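Local structure of aspartate--tRNA(Asp/Asn) ligase (Sulfolobus tokodaii, 1WYD) at residues W24-R29 and D105-V110. The protein is a non-discriminating synthetase that probably charges both tRNA(Asp) and tRNA(Asn) with L-aspartate, which it first activates with ATP to form aspartyl-adenylate. Sequence-based numbering, arbitrary orientation.
Sequences WVHLLR and DVSGKV
H26 reaches from strand 18-31 of the OB fold to the linker at V106 and S107, a compact example of a bulged strand meeting a distant loop. The strand carries a classic beta bulge at this point, two residues, H26 and L27, standing opposite the single I38 of strand 34-41. With CG anti to the backbone N, chi1 -164° swings the H26 imidazole out so that its end reaches the loop obliquely: NE2 lies 3.1 Å from S107 CB, while CE1 comes within 4.3 Å of V106 CG1. The other ring nitrogen, ND1, is hydrogen-bonded to R40 NE, and R40 also packs against V106. Cut back to an alanine, this position would probably leave R40 NE without its ring partner and open a gap beside S107 CB. L27 adds a lighter touch, its CG 4.0 Å from S107 OG; that hydroxyl, between the backbone N and carbonyl carbon of its own residue (chi1 51°), also lies 3.7 Å from H26 O. The contact is thus mainly van der Waals packing, burying 145 Å² in all. It sets strand 18-31, paired antiparallel with strands 34-41 and 68-77, against the loop that runs from strand 91-94 to helix 114-118.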
loop_
_atom_site.group_PDB
_atom_site.type_symbol
_atom_site.label_atom_id
_atom_site.label_comp_id
_atom_site.label_asym_id
_atom_site.label_seq_id
_atom_site.Cartn_x
_atom_site.Cartn_y
_atom_site.Cartn_z
ATOM N N TRP B 24 -25.229 -14.087 -4.749
ATOM C CA TRP B 24 -25.077 -14.887 -5.948
ATOM C C TRP B 24 -25.719 -16.262 -5.807
ATOM O O TRP B 24 -25.578 -16.949 -4.791
ATOM C CB TRP B 24 -23.584 -15.042 -6.276
ATOM C CG TRP B 24 -22.939 -13.808 -6.830
ATOM C CD1 TRP B 24 -22.887 -13.420 -8.154
ATOM C CD2 TRP B 24 -22.292 -12.775 -6.092
ATOM N NE1 TRP B 24 -22.230 -12.216 -8.275
ATOM C CE2 TRP B 24 -21.859 -11.787 -7.031
ATOM C CE3 TRP B 24 -22.002 -12.580 -4.735
ATOM C CZ2 TRP B 24 -21.142 -10.655 -6.654
ATOM C CZ3 TRP B 24 -21.300 -11.427 -4.358
ATOM C CH2 TRP B 24 -20.876 -10.490 -5.311
ATOM N N VAL B 25 -26.438 -16.646 -6.846
ATOM C CA VAL B 25 -26.902 -18.004 -7.034
ATOM C C VAL B 25 -25.711 -18.947 -7.191
ATOM O O VAL B 25 -25.155 -19.095 -8.282
ATOM C CB VAL B 25 -27.815 -18.086 -8.257
ATOM C CG1 VAL B 25 -28.227 -19.546 -8.553
ATOM C CG2 VAL B 25 -29.066 -17.166 -8.051
ATOM N N HIS B 26 -25.347 -19.601 -6.082
ATOM C CA HIS B 26 -24.278 -20.602 -6.058
ATOM C C HIS B 26 -24.664 -21.977 -6.645
ATOM O O HIS B 26 -23.892 -22.577 -7.409
ATOM C CB HIS B 26 -23.813 -20.787 -4.610
ATOM C CG HIS B 26 -22.501 -21.479 -4.489
ATOM N ND1 HIS B 26 -21.301 -20.814 -4.608
ATOM C CD2 HIS B 26 -22.197 -22.778 -4.266
ATOM C CE1 HIS B 26 -20.314 -21.680 -4.465
ATOM N NE2 HIS B 26 -20.830 -22.874 -4.269
ATOM N N LEU B 27 -25.821 -22.501 -6.230
ATOM C CA LEU B 27 -26.341 -23.779 -6.715
ATOM C C LEU B 27 -27.840 -23.731 -6.725
ATOM O O LEU B 27 -28.449 -22.955 -5.996
ATOM C CB LEU B 27 -25.951 -24.964 -5.824
ATOM C CG LEU B 27 -24.594 -25.608 -5.996
ATOM C CD1 LEU B 27 -24.145 -26.096 -4.595
ATOM C CD2 LEU B 27 -24.625 -26.735 -7.029
ATOM N N LEU B 28 -28.422 -24.621 -7.520
ATOM C CA LEU B 28 -29.842 -24.651 -7.773
ATOM C C LEU B 28 -30.208 -26.140 -7.876
ATOM O O LEU B 28 -29.745 -26.835 -8.788
ATOM C CB LEU B 28 -30.118 -23.915 -9.096
ATOM C CG LEU B 28 -30.994 -22.657 -9.249
ATOM C CD1 LEU B 28 -31.181 -21.800 -7.975
ATOM C CD2 LEU B 28 -30.502 -21.785 -10.445
ATOM N N ARG B 29 -30.985 -26.647 -6.913
ATOM C CA ARG B 29 -31.493 -28.017 -7.000
ATOM C C ARG B 29 -32.992 -28.063 -6.734
ATOM O O ARG B 29 -33.556 -27.163 -6.107
ATOM C CB ARG B 29 -30.717 -28.996 -6.101
ATOM C CG ARG B 29 -29.180 -28.978 -6.262
ATOM C CD ARG B 29 -28.616 -29.751 -7.490
ATOM N NE ARG B 29 -27.278 -29.253 -7.891
ATOM C CZ ARG B 29 -26.382 -29.944 -8.598
ATOM N NH1 ARG B 29 -26.650 -31.171 -9.012
ATOM N NH2 ARG B 29 -25.211 -29.413 -8.892
ATOM N N ASP B 105 -17.015 -23.306 -13.539
ATOM C CA ASP B 105 -17.883 -23.699 -12.435
ATOM C C ASP B 105 -17.399 -23.190 -11.094
ATOM O O ASP B 105 -16.391 -23.668 -10.560
ATOM C CB ASP B 105 -18.058 -25.222 -12.401
ATOM C CG ASP B 105 -18.977 -25.721 -13.505
ATOM O OD1 ASP B 105 -20.007 -25.043 -13.811
ATOM O OD2 ASP B 105 -18.751 -26.779 -14.139
ATOM N N VAL B 106 -18.135 -22.233 -10.539
ATOM C CA VAL B 106 -17.741 -21.614 -9.273
ATOM C C VAL B 106 -17.778 -22.611 -8.094
ATOM O O VAL B 106 -17.088 -22.440 -7.088
ATOM C CB VAL B 106 -18.545 -20.301 -9.018
ATOM C CG1 VAL B 106 -18.213 -19.670 -7.690
ATOM C CG2 VAL B 106 -18.295 -19.299 -10.161
ATOM N N SER B 107 -18.572 -23.659 -8.232
ATOM C CA SER B 107 -18.615 -24.712 -7.207
ATOM C C SER B 107 -18.173 -26.103 -7.674
ATOM O O SER B 107 -18.276 -27.053 -6.898
ATOM C CB SER B 107 -20.013 -24.814 -6.585
ATOM O OG SER B 107 -21.021 -24.923 -7.564
ATOM N N GLY B 108 -17.686 -26.223 -8.915
ATOM C CA GLY B 108 -17.327 -27.515 -9.499
ATOM C C GLY B 108 -15.989 -28.209 -9.180
ATOM O O GLY B 108 -15.793 -29.375 -9.578
ATOM N N LYS B 109 -15.092 -27.535 -8.453
ATOM C CA LYS B 109 -13.676 -27.955 -8.279
ATOM C C LYS B 109 -12.797 -27.623 -9.495
ATOM O O LYS B 109 -13.277 -27.582 -10.641
ATOM C CB LYS B 109 -13.522 -29.447 -7.879
ATOM N N VAL B 110 -11.513 -27.395 -9.219
ATOM C CA VAL B 110 -10.552 -26.941 -10.222
ATOM C C VAL B 110 -10.488 -27.837 -11.461
ATOM O O VAL B 110 -9.874 -28.911 -11.445
ATOM C CB VAL B 110 -9.115 -26.801 -9.626
ATOM C CG1 VAL B 110 -8.181 -26.068 -10.592
ATOM C CG2 VAL B 110 -9.147 -26.111 -8.254
#